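Local coordinates for protein probable AP endonuclease (African swine fever virus, PDB 6KI3) that probably cleaves DNA on the 5' side of abasic sites during repair, using three zinc ions, and removes mismatched 3' ends as an exonuclease, at residues A[226-231]-A[237-242]; A[275-280]-A[287-292]; A[183-188]-A[245-250]; A[187-190]-A[194-197]. All blocks are in the same frame, centred on the assembly; numbering follows the deposited sequence.

Contact 1 (A[226-231]-A[237-242]). With ZN (zinc ion), chain I; nucleotides of chain C; nucleotides of chain B.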
# COMPACT_ATOMS: atom_id res chain seq x y z
N ASP A 226 2.14 8.56 8.25
CA ASP A 226 3.09 9.18 9.15
C ASP A 226 3.63 8.11 10.11
O ASP A 226 3.06 7.03 10.25
CB ASP A 226 2.43 10.32 9.93
CG ASP A 226 3.42 11.38 10.36
OD1 ASP A 226 4.55 11.03 10.75
OD2 ASP A 226 3.07 12.58 10.31
N ALA A 227 4.74 8.43 10.76
CA ALA A 227 5.43 7.47 11.61
C ALA A 227 5.54 8.01 13.02
O ALA A 227 5.96 9.15 13.22
CB ALA A 227 6.82 7.13 11.06
N ALA A 228 5.16 7.19 14.00
CA ALA A 228 5.33 7.52 15.41
C ALA A 228 6.65 6.97 15.94
O ALA A 228 6.72 6.38 17.02
CB ALA A 228 4.15 6.99 16.22
N THR A 229 7.69 7.16 15.15
CA THR A 229 9.01 6.66 15.46
C THR A 229 10.08 7.58 14.90
O THR A 229 9.76 8.47 14.18
CB THR A 229 9.17 5.21 15.00
OG1 THR A 229 10.16 4.59 15.78
CG2 THR A 229 9.51 5.10 13.56
N GLU A 230 11.33 7.39 15.28
CA GLU A 230 12.41 8.25 14.82
C GLU A 230 12.95 7.79 13.46
O GLU A 230 12.89 6.61 13.12
CB GLU A 230 13.54 8.28 15.84
N CYS A 231 13.48 8.75 12.70
CA CYS A 231 14.05 8.46 11.39
C CYS A 231 15.28 7.57 11.51
O CYS A 231 16.34 8.02 11.96
CB CYS A 231 14.39 9.75 10.65
SG CYS A 231 15.12 9.52 9.01
N ARG A 237 5.71 2.08 13.42
CA ARG A 237 4.55 2.55 14.17
C ARG A 237 3.83 3.59 13.32
O ARG A 237 4.30 4.72 13.18
CB ARG A 237 4.97 3.15 15.52
CG ARG A 237 5.61 2.17 16.48
CD ARG A 237 4.67 1.02 16.81
NE ARG A 237 5.24 -0.27 16.44
CZ ARG A 237 5.94 -1.04 17.25
NH1 ARG A 237 6.43 -2.20 16.82
NH2 ARG A 237 6.17 -0.66 18.50
N HIS A 238 2.68 3.20 12.76
CA HIS A 238 1.94 4.10 11.89
C HIS A 238 1.23 5.19 12.70
O HIS A 238 0.87 4.99 13.86
CB HIS A 238 0.91 3.33 11.06
CG HIS A 238 1.52 2.45 10.01
ND1 HIS A 238 0.77 1.79 9.07
CD2 HIS A 238 2.81 2.13 9.76
CE1 HIS A 238 1.57 1.10 8.28
NE2 HIS A 238 2.81 1.29 8.67
N ALA A 239 1.03 6.34 12.06
CA ALA A 239 0.35 7.46 12.69
C ALA A 239 -0.35 8.28 11.62
O ALA A 239 -0.01 8.21 10.44
CB ALA A 239 1.33 8.33 13.49
N SER A 240 -1.34 9.06 12.05
CA SER A 240 -2.08 9.90 11.13
C SER A 240 -1.19 11.02 10.59
O SER A 240 -0.24 11.46 11.24
CB SER A 240 -3.31 10.50 11.82
OG SER A 240 -4.29 9.51 12.04
N LEU A 241 -1.51 11.47 9.37
CA LEU A 241 -0.72 12.50 8.72
C LEU A 241 -0.68 13.76 9.57
O LEU A 241 -1.70 14.20 10.10
CB LEU A 241 -1.30 12.81 7.34
CG LEU A 241 -1.51 11.62 6.40
CD1 LEU A 241 -2.09 12.08 5.06
CD2 LEU A 241 -0.22 10.84 6.19
N PHE A 242 0.52 14.34 9.70
CA PHE A 242 0.78 15.53 10.50
C PHE A 242 0.55 15.30 11.99
O PHE A 242 0.41 16.26 12.75
CB PHE A 242 -0.05 16.73 10.02
CG PHE A 242 0.10 17.02 8.56
CD1 PHE A 242 1.15 17.79 8.09
CD2 PHE A 242 -0.83 16.54 7.65
CE1 PHE A 242 1.29 18.06 6.74
CE2 PHE A 242 -0.70 16.81 6.30
CZ PHE A 242 0.36 17.57 5.85
ZN ZN I . 3.95 -0.40 8.26
O5' 3DR C 1 0.90 -2.07 7.37
P 3DR C 1 2.44 -2.26 6.94
OP1 3DR C 1 2.42 -3.51 6.09
OP2 3DR C 1 2.75 -1.00 6.18
OP3 3DR C 1 3.17 -2.42 8.24
C2' 3DR C 1 -3.34 -3.27 7.43
C5' 3DR C 1 0.09 -3.18 7.75
C4' 3DR C 1 -1.20 -2.64 8.35
O4' 3DR C 1 -1.69 -1.57 7.53
C1' 3DR C 1 -3.04 -1.81 7.14
C3' 3DR C 1 -2.29 -3.70 8.43
O3' 3DR C 1 -2.86 -3.69 9.73
P DC B 8 2.47 -5.19 21.21
OP1 DC B 8 2.37 -3.99 22.08
OP2 DC B 8 1.45 -6.25 21.30
O5' DC B 8 2.56 -4.71 19.69
C5' DC B 8 3.63 -3.88 19.27
C4' DC B 8 4.03 -4.17 17.84
O4' DC B 8 4.54 -5.51 17.74
C3' DC B 8 2.89 -4.13 16.83
O3' DC B 8 2.77 -2.82 16.30
C2' DC B 8 3.31 -5.14 15.75
C1' DC B 8 4.50 -5.88 16.38
N1 DC B 8 4.39 -7.37 16.30
C2 DC B 8 5.19 -8.07 15.39
O2 DC B 8 5.98 -7.44 14.68
N3 DC B 8 5.08 -9.42 15.32
C4 DC B 8 4.22 -10.06 16.10
N4 DC B 8 4.14 -11.39 16.00
C5 DC B 8 3.39 -9.36 17.03
C6 DC B 8 3.50 -8.03 17.09

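Contact 2 (A[275-280]-A[287-292]). With ZN (zinc ion), chain J; nucleotides of chain C.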
# COMPACT_ATOMS: atom_id res chain seq x y z
N LEU A 275 -4.18 5.09 2.85
CA LEU A 275 -3.86 5.40 4.25
C LEU A 275 -4.11 4.15 5.09
O LEU A 275 -5.18 3.54 4.99
CB LEU A 275 -4.71 6.56 4.76
CG LEU A 275 -4.41 7.99 4.28
CD1 LEU A 275 -4.86 8.22 2.84
CD2 LEU A 275 -5.06 9.01 5.21
N GLU A 276 -3.14 3.79 5.91
CA GLU A 276 -3.21 2.57 6.72
C GLU A 276 -3.28 2.97 8.19
O GLU A 276 -2.26 3.09 8.87
CB GLU A 276 -2.01 1.67 6.44
CG GLU A 276 -1.78 1.41 4.96
CD GLU A 276 -0.59 0.51 4.70
OE1 GLU A 276 -0.80 -0.70 4.48
OE2 GLU A 276 0.55 1.01 4.74
N ARG A 277 -4.48 3.10 8.70
CA ARG A 277 -4.68 3.46 10.07
C ARG A 277 -5.34 2.38 10.85
O ARG A 277 -6.30 1.86 10.44
CB ARG A 277 -5.56 4.67 10.21
CG ARG A 277 -5.01 5.95 9.72
CD ARG A 277 -3.74 6.42 10.36
NE ARG A 277 -3.20 7.29 9.38
CZ ARG A 277 -2.40 6.92 8.42
NH1 ARG A 277 -1.93 5.72 8.37
NH2 ARG A 277 -2.02 7.78 7.55
N ASN A 278 -4.79 2.09 11.99
CA ASN A 278 -5.35 1.16 12.87
C ASN A 278 -5.69 1.90 14.15
O ASN A 278 -4.85 2.55 14.70
CB ASN A 278 -4.30 0.15 13.26
CG ASN A 278 -4.11 -0.96 12.26
OD1 ASN A 278 -4.73 -0.99 11.21
ND2 ASN A 278 -3.23 -1.89 12.60
N LEU A 279 -6.93 1.82 14.59
CA LEU A 279 -7.36 2.32 15.88
C LEU A 279 -8.22 1.25 16.54
O LEU A 279 -8.70 0.31 15.88
CB LEU A 279 -8.10 3.66 15.76
CG LEU A 279 -7.17 4.86 15.48
CD1 LEU A 279 -7.86 6.21 15.66
CD2 LEU A 279 -5.94 4.81 16.38
N GLY A 280 -8.41 1.38 17.85
CA GLY A 280 -9.03 0.32 18.63
C GLY A 280 -10.49 0.08 18.33
O GLY A 280 -11.01 -1.00 18.65
N THR A 287 -12.84 9.43 13.29
CA THR A 287 -12.41 10.79 13.62
C THR A 287 -11.03 11.08 13.05
O THR A 287 -10.77 12.18 12.55
CB THR A 287 -12.41 10.99 15.14
OG1 THR A 287 -13.70 10.63 15.67
CG2 THR A 287 -12.12 12.44 15.48
N ALA A 288 -10.13 10.09 13.10
CA ALA A 288 -8.78 10.30 12.58
C ALA A 288 -8.78 10.46 11.07
O ALA A 288 -8.09 11.34 10.53
CB ALA A 288 -7.88 9.13 12.99
N LEU A 289 -9.56 9.64 10.36
CA LEU A 289 -9.56 9.70 8.90
C LEU A 289 -10.26 10.95 8.38
O LEU A 289 -9.85 11.51 7.36
CB LEU A 289 -10.21 8.45 8.32
CG LEU A 289 -9.52 7.13 8.66
CD1 LEU A 289 -10.43 5.96 8.36
CD2 LEU A 289 -8.21 7.00 7.89
N THR A 290 -11.31 11.41 9.07
CA THR A 290 -11.95 12.66 8.68
C THR A 290 -10.97 13.82 8.73
O THR A 290 -11.01 14.71 7.87
CB THR A 290 -13.15 12.94 9.59
OG1 THR A 290 -12.75 12.84 10.96
CG2 THR A 290 -14.24 11.94 9.32
N ALA A 291 -10.09 13.84 9.73
CA ALA A 291 -9.07 14.88 9.80
C ALA A 291 -8.07 14.74 8.66
O ALA A 291 -7.65 15.73 8.06
CB ALA A 291 -8.37 14.83 11.15
N GLU A 292 -7.68 13.50 8.34
CA GLU A 292 -6.65 13.29 7.33
C GLU A 292 -7.17 13.56 5.92
O GLU A 292 -6.44 14.08 5.07
CB GLU A 292 -6.10 11.87 7.43
CG GLU A 292 -5.32 11.59 8.71
CD GLU A 292 -4.76 10.19 8.76
OE1 GLU A 292 -5.35 9.33 9.46
OE2 GLU A 292 -3.73 9.93 8.10
ZN ZN J . 2.20 -0.48 4.20
O5' 3DR C 1 0.90 -2.07 7.37
P 3DR C 1 2.44 -2.26 6.94
OP1 3DR C 1 2.42 -3.51 6.09
OP2 3DR C 1 2.75 -1.00 6.18
OP3 3DR C 1 3.17 -2.42 8.24
C2' 3DR C 1 -3.34 -3.27 7.43
C5' 3DR C 1 0.09 -3.18 7.75
C4' 3DR C 1 -1.20 -2.64 8.35
O4' 3DR C 1 -1.69 -1.57 7.53
C1' 3DR C 1 -3.04 -1.81 7.14
C3' 3DR C 1 -2.29 -3.70 8.43
O3' 3DR C 1 -2.86 -3.69 9.73
P DC C 2 -2.41 -4.78 10.83
OP1 DC C 2 -2.73 -4.21 12.16
OP2 DC C 2 -1.02 -5.20 10.52
O5' DC C 2 -3.36 -6.03 10.55
C5' DC C 2 -4.75 -5.93 10.83
C4' DC C 2 -5.49 -7.12 10.24
O4' DC C 2 -5.06 -8.34 10.91
C3' DC C 2 -7.00 -7.08 10.38
O3' DC C 2 -7.59 -7.71 9.25
C2' DC C 2 -7.24 -7.86 11.67
C1' DC C 2 -6.15 -8.92 11.60
N1 DC C 2 -5.66 -9.36 12.94
C2 DC C 2 -5.31 -10.70 13.14
O2 DC C 2 -5.42 -11.50 12.20
N3 DC C 2 -4.87 -11.08 14.36
C4 DC C 2 -4.76 -10.19 15.34
N4 DC C 2 -4.31 -10.62 16.53
C5 DC C 2 -5.11 -8.82 15.16
C6 DC C 2 -5.55 -8.45 13.95

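Contact 3 (A[183-188]-A[245-250]). With ZN (zinc ion), chain J; ZN (zinc ion), chain I; nucleotides of chain C.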
# COMPACT_ATOMS: atom_id res chain seq x y z
N ILE A 183 5.35 2.33 -2.27
CA ILE A 183 6.18 3.19 -1.45
C ILE A 183 5.41 3.52 -0.18
O ILE A 183 4.44 4.28 -0.21
CB ILE A 183 6.59 4.47 -2.20
CG1 ILE A 183 7.42 4.12 -3.43
CG2 ILE A 183 7.36 5.41 -1.29
CD1 ILE A 183 7.75 5.31 -4.30
N ASP A 184 5.83 2.93 0.94
CA ASP A 184 5.26 3.22 2.25
C ASP A 184 6.14 4.27 2.91
O ASP A 184 7.29 4.00 3.26
CB ASP A 184 5.16 1.95 3.09
CG ASP A 184 4.26 2.12 4.30
OD1 ASP A 184 4.37 3.15 5.00
OD2 ASP A 184 3.42 1.23 4.55
N THR A 185 5.60 5.48 3.07
CA THR A 185 6.39 6.60 3.56
C THR A 185 6.88 6.36 4.99
O THR A 185 8.00 6.74 5.35
CB THR A 185 5.59 7.90 3.49
OG1 THR A 185 4.37 7.75 4.22
CG2 THR A 185 5.26 8.23 2.04
N ALA A 186 6.04 5.73 5.82
CA ALA A 186 6.46 5.41 7.18
C ALA A 186 7.61 4.41 7.22
O ALA A 186 8.36 4.38 8.20
CB ALA A 186 5.28 4.87 7.99
N HIS A 187 7.76 3.60 6.18
CA HIS A 187 8.80 2.57 6.18
C HIS A 187 10.15 3.14 5.74
O HIS A 187 11.18 2.87 6.37
CB HIS A 187 8.40 1.41 5.28
CG HIS A 187 7.22 0.63 5.80
ND1 HIS A 187 6.79 -0.54 5.22
CD2 HIS A 187 6.40 0.87 6.85
CE1 HIS A 187 5.75 -1.00 5.89
NE2 HIS A 187 5.49 -0.16 6.88
N ILE A 188 10.17 3.93 4.66
CA ILE A 188 11.42 4.54 4.23
C ILE A 188 11.91 5.52 5.28
O ILE A 188 13.12 5.73 5.44
CB ILE A 188 11.26 5.21 2.85
CG1 ILE A 188 10.33 6.42 2.93
CG2 ILE A 188 10.76 4.21 1.82
CD1 ILE A 188 10.31 7.25 1.66
N MET A 245 6.05 11.68 13.78
CA MET A 245 7.37 12.30 13.80
C MET A 245 7.76 12.90 12.45
O MET A 245 8.67 13.74 12.41
CB MET A 245 8.41 11.27 14.23
CG MET A 245 8.11 10.60 15.56
SD MET A 245 8.64 11.57 16.98
CE MET A 245 10.42 11.38 16.87
N ILE A 246 7.11 12.50 11.36
CA ILE A 246 7.55 12.96 10.04
C ILE A 246 7.02 14.35 9.73
O ILE A 246 7.74 15.19 9.19
CB ILE A 246 7.13 11.95 8.96
CG1 ILE A 246 7.49 10.52 9.37
CG2 ILE A 246 7.80 12.28 7.64
CD1 ILE A 246 7.09 9.48 8.34
N TRP A 247 5.75 14.62 10.07
CA TRP A 247 5.11 15.84 9.58
C TRP A 247 4.31 16.61 10.63
O TRP A 247 3.57 17.52 10.26
CB TRP A 247 4.20 15.52 8.39
CG TRP A 247 4.92 15.01 7.18
CD1 TRP A 247 5.88 15.66 6.47
CD2 TRP A 247 4.71 13.75 6.53
NE1 TRP A 247 6.30 14.88 5.42
CE2 TRP A 247 5.60 13.71 5.43
CE3 TRP A 247 3.87 12.66 6.76
CZ2 TRP A 247 5.67 12.61 4.58
CZ3 TRP A 247 3.94 11.57 5.91
CH2 TRP A 247 4.84 11.56 4.83
N LYS A 248 4.43 16.28 11.92
CA LYS A 248 3.67 17.02 12.92
C LYS A 248 4.10 18.48 12.97
O LYS A 248 3.27 19.36 13.24
CB LYS A 248 3.84 16.39 14.30
N SER A 249 5.38 18.76 12.71
CA SER A 249 5.88 20.13 12.74
C SER A 249 5.39 20.96 11.56
O SER A 249 5.65 22.17 11.53
CB SER A 249 7.41 20.12 12.77
OG SER A 249 7.89 19.23 13.76
N TYR A 250 4.70 20.36 10.59
CA TYR A 250 4.21 21.07 9.42
C TYR A 250 2.69 21.20 9.41
O TYR A 250 2.12 21.55 8.37
CB TYR A 250 4.68 20.36 8.14
CG TYR A 250 6.17 20.43 7.91
CD1 TYR A 250 7.02 19.47 8.44
CD2 TYR A 250 6.73 21.45 7.15
CE1 TYR A 250 8.38 19.52 8.22
CE2 TYR A 250 8.09 21.51 6.93
CZ TYR A 250 8.91 20.54 7.47
OH TYR A 250 10.27 20.60 7.25
ZN ZN J . 2.20 -0.48 4.20
ZN ZN I . 3.95 -0.40 8.26
O5' 3DR C 1 0.90 -2.07 7.37
P 3DR C 1 2.44 -2.26 6.94
OP1 3DR C 1 2.42 -3.51 6.09
OP2 3DR C 1 2.75 -1.00 6.18
OP3 3DR C 1 3.17 -2.42 8.24
C2' 3DR C 1 -3.34 -3.27 7.43
C5' 3DR C 1 0.09 -3.18 7.75
C4' 3DR C 1 -1.20 -2.64 8.35
O4' 3DR C 1 -1.69 -1.57 7.53
C1' 3DR C 1 -3.04 -1.81 7.14
C3' 3DR C 1 -2.29 -3.70 8.43
O3' 3DR C 1 -2.86 -3.69 9.73

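Contact 4 (A[187-190]-A[194-197]). With ZN (zinc ion), chain I; nucleotides of chain C.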
# COMPACT_ATOMS: atom_id res chain seq x y z
N HIS A 187 7.76 3.60 6.18
CA HIS A 187 8.80 2.57 6.18
C HIS A 187 10.15 3.14 5.74
O HIS A 187 11.18 2.87 6.37
CB HIS A 187 8.40 1.41 5.28
CG HIS A 187 7.22 0.63 5.80
ND1 HIS A 187 6.79 -0.54 5.22
CD2 HIS A 187 6.40 0.87 6.85
CE1 HIS A 187 5.75 -1.00 5.89
NE2 HIS A 187 5.49 -0.16 6.88
N ILE A 188 10.17 3.93 4.66
CA ILE A 188 11.42 4.54 4.23
C ILE A 188 11.91 5.52 5.28
O ILE A 188 13.12 5.73 5.44
CB ILE A 188 11.26 5.21 2.85
CG1 ILE A 188 10.33 6.42 2.93
CG2 ILE A 188 10.76 4.21 1.82
CD1 ILE A 188 10.31 7.25 1.66
N TRP A 189 10.99 6.14 6.02
CA TRP A 189 11.38 6.95 7.17
C TRP A 189 12.02 6.09 8.25
O TRP A 189 13.09 6.42 8.77
CB TRP A 189 10.15 7.68 7.72
CG TRP A 189 10.36 8.32 9.06
CD1 TRP A 189 10.13 7.76 10.29
CD2 TRP A 189 10.82 9.65 9.31
NE1 TRP A 189 10.43 8.66 11.28
CE2 TRP A 189 10.85 9.83 10.71
CE3 TRP A 189 11.21 10.71 8.49
CZ2 TRP A 189 11.26 11.02 11.31
CZ3 TRP A 189 11.62 11.90 9.08
CH2 TRP A 189 11.64 12.04 10.48
N SER A 190 11.38 4.97 8.59
CA SER A 190 11.94 4.05 9.57
C SER A 190 13.29 3.49 9.10
O SER A 190 14.14 3.17 9.93
CB SER A 190 10.96 2.91 9.84
OG SER A 190 11.54 1.90 10.65
N ASN A 194 14.93 10.84 5.42
CA ASN A 194 14.27 12.05 5.90
C ASN A 194 13.40 12.61 4.78
O ASN A 194 13.91 13.08 3.76
CB ASN A 194 15.31 13.07 6.35
CG ASN A 194 14.69 14.27 7.07
OD1 ASN A 194 13.53 14.62 6.85
ND2 ASN A 194 15.48 14.90 7.93
N ILE A 195 12.08 12.56 4.97
CA ILE A 195 11.14 13.08 3.98
C ILE A 195 10.24 14.12 4.65
O ILE A 195 9.09 14.31 4.25
CB ILE A 195 10.30 11.95 3.36
CG1 ILE A 195 9.64 11.11 4.45
CG2 ILE A 195 11.17 11.08 2.46
CD1 ILE A 195 8.71 10.04 3.93
N SER A 196 10.77 14.80 5.67
CA SER A 196 9.95 15.70 6.47
C SER A 196 9.61 16.97 5.70
O SER A 196 8.44 17.40 5.66
CB SER A 196 10.66 16.04 7.78
OG SER A 196 10.75 14.90 8.61
N SER A 197 10.60 17.60 5.07
CA SER A 197 10.38 18.86 4.38
C SER A 197 10.03 18.62 2.91
O SER A 197 10.22 17.53 2.37
CB SER A 197 11.60 19.76 4.48
OG SER A 197 12.59 19.38 3.54
ZN ZN I . 3.95 -0.40 8.26
O5' 3DR C 1 0.90 -2.07 7.37
P 3DR C 1 2.44 -2.26 6.94
OP1 3DR C 1 2.42 -3.51 6.09
OP2 3DR C 1 2.75 -1.00 6.18
OP3 3DR C 1 3.17 -2.42 8.24
C2' 3DR C 1 -3.34 -3.27 7.43
C5' 3DR C 1 0.09 -3.18 7.75
C4' 3DR C 1 -1.20 -2.64 8.35
O4' 3DR C 1 -1.69 -1.57 7.53
C1' 3DR C 1 -3.04 -1.81 7.14
C3' 3DR C 1 -2.29 -3.70 8.43
O3' 3DR C 1 -2.86 -3.69 9.73

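Contact 1 (A[226-231]-A[237-242])
Asp-226 holds its CG away from its own backbone N (chi1 -153°), which lays the carboxylate against the opposing chain at residues 240-242; there OD2 accepts a weak bond from Phe-242 N at 3.2 Å. OD1 turns back and receives Ala-227 N on its anti lone pair, at 2.6 Å, and it also accepts from Ile-246 N. Backbone amides thus satisfy this buried acid, and its short side chain can stay close to the main chain that supplies them. Residues 226-227 pair antiparallel with 238-239. Asp-226 and Ala-239 are a hydrogen-bonded pair, in which Ala-239 N reaches Asp-226 O at 2.8 Å while the return bond is weak. Beyond the strand ends Ala-228 N extends the bonding, giving Arg-237 O a nearly straight bond of 2.7 Å (169°). The methyls of Ala-228 and Ala-239 meet, CB to CB, at 4.1 Å. His-238 points away from the partner strand, and its NE2 binds a zinc ion (chain I) at 2.1 Å; Glu-276 O holds ND1 and so fixes the rotation of the ring. The Arg-237 guanidinium turns one face to the sugar of DC8 of chain B. Barrel strand 220-227 forms one arm of this hairpin and 238-239 the other: Ala-227 packs on helix 185-190, Leu-241 and Phe-242 on helix 258-269, and Ser-240 on helix 282-300.

Contact 2 (A[275-280]-A[287-292])
Charge pairing dominates where Arg-277 meets Glu-292. The guanidinium grips the carboxylate side-on, their planes only 17° apart, so that NH2 donates to OE2 of Glu-292 at 2.8 Å. NE of Arg-277 divides its proton between both oxygens, standing 3.0 Å from Glu-292 OE1 and as far from OE2. Both oxygens use their syn lone pairs toward the arginine; OE2 also takes Leu-241 N, while Ser-240 OG bonds OE1. A bend at chi2 (-59°) folds the arginine toward the helix, whereas Glu-292 extends straight to meet it. Further bonds hold the guanidinium: NH1 to Asn-225 OD1 and, weakly, to Glu-276 O, and NH2 to Leu-224 O. Arginine suits the place because its several N-H groups can serve all these acceptors at once. The pairing joins the loop after strand 272-275 to helix 282-300, the beta-alpha unit that closes the TIM barrel on strand 6-10.

Apolar packing borders the ion pair. Farther back along the arginine, Leu-289 CD2 touches the aliphatic CG of Arg-277 at 3.8 Å, while Leu-279 CD1 rests on Ala-288 CB at 4.0 Å, the small alanine letting the leucine lie against the helix.

Metal and DNA contacts come from the same loop. Glu-276 points away from the helix and binds a zinc ion (chain J) through OE2 at 2.3 Å. Asn-278 ND2 lies against OP1 of DC2 of chain C, modelled doubtfully close.

Contact 3 (A[183-188]-A[245-250])
Beside the zinc site at the mouth of the barrel, Thr-185 opens the short helix 185-190 and packs against Trp-247 of the loop that follows the hairpin. The threonine crosses the indole at about a right angle: its OG1 lies at the ring's edge, 3.9 Å from CH2 of Trp-247. With chi1 at 57°, this hydroxyl also reaches Asn-225 O, so its polar need is met by the neighbouring strand. Ile-246 brings the tip of its side chain to the helix start, CD1 standing 4.2 Å from Thr-185 O and touching Ala-186 CA as well. The same isoleucine sets CG2 over the centre of the Trp-247 ring; together they give an apolar surface for the helix start. No hydrogen bond crosses it. The same helix start carries two metal ligands, of which His-187 points away from the loop. Asp-184 is the N-cap, its OD1 weakly capping Ala-186 N, while OD2 binds a zinc ion (chain J) at 2.1 Å. His-187 NE2 binds the second zinc ion (chain I), with its ring face over Asp-184 CG. Metal ligands at the C-terminal ends of barrel strands and in the segments that follow are the TIM-barrel active-site pattern, consistent with an endonuclease IV-like enzyme.

Contact 4 (A[187-190]-A[194-197])
Asn-194 OD1 accepts Ser-196 N at 3.0 Å in a nearly straight bond (164°), and the same oxygen lies at the rim of the Trp-189 indole, 4.0 Å from CZ3. Because the acceptor is a side-chain oxygen and the donor the amide two residues on, this is an Asx turn: asparagine, with a carbonyl one methylene from its backbone, is well made for catching that amide. The amide and the indole run side by side in the same direction, yet their planes stand 85° apart. Trp-189 extends its ring toward the loop because CG is set opposite its own backbone N (chi1 168°). At the ring's edge CE3 faces Ile-195 N at 4.1 Å. Separately, Ser-196 OG comes within 3.2 Å of Trp-189 CZ3. That hydroxyl is bonded to Ile-246 O, and a small serine can sit this close to the ring while still reaching its partner. The other end of the indole is anchored by NE1, which donates to Thr-229 O and so fixes the ring's rotation. A second, apolar part of the contact joins Ile-188 and Ile-195, which cross at about a right angle and meet through their CD1 atoms, 3.9 Å apart. These two branched side chains, both buried, join the helix to the loop. Ser-197 then serves as N-cap of helix 198-209, its OG accepting Asp-200 N. The whole is a beta-alpha connection after strand 179-184 of the TIM barrel, in which the short helix 185-190, carrying a zinc ligand, leads through an Asx turn into helix 198-209.

In the fold
Contacts 1, 3 and 4 cluster tightly, with centres 5 to 9 Å apart, while contact 2 lies about 12 Å from contact 1 and 20 Å from contact 4, centre to centre. Contacts 3 and 4 share helix 185-190, and Trp-247 NE1 of contact 3 stands 3.1 Å from Ile-195 O of contact 4. Ala-227 O (contact 1) and Met-245 N (contact 3), 2.6 Å apart, link those two. Contact 1 is tied to contact 2 by Ser-240 OG and Glu-292 OE1 at 2.8 Å. All converge on the metals: His-187 and His-238 share one zinc ion with Asp-236, and Asp-184 and Glu-276, with Glu-147 and His-223, bind another, each zinc also holding the phosphate of the abasic-site analogue in chain C.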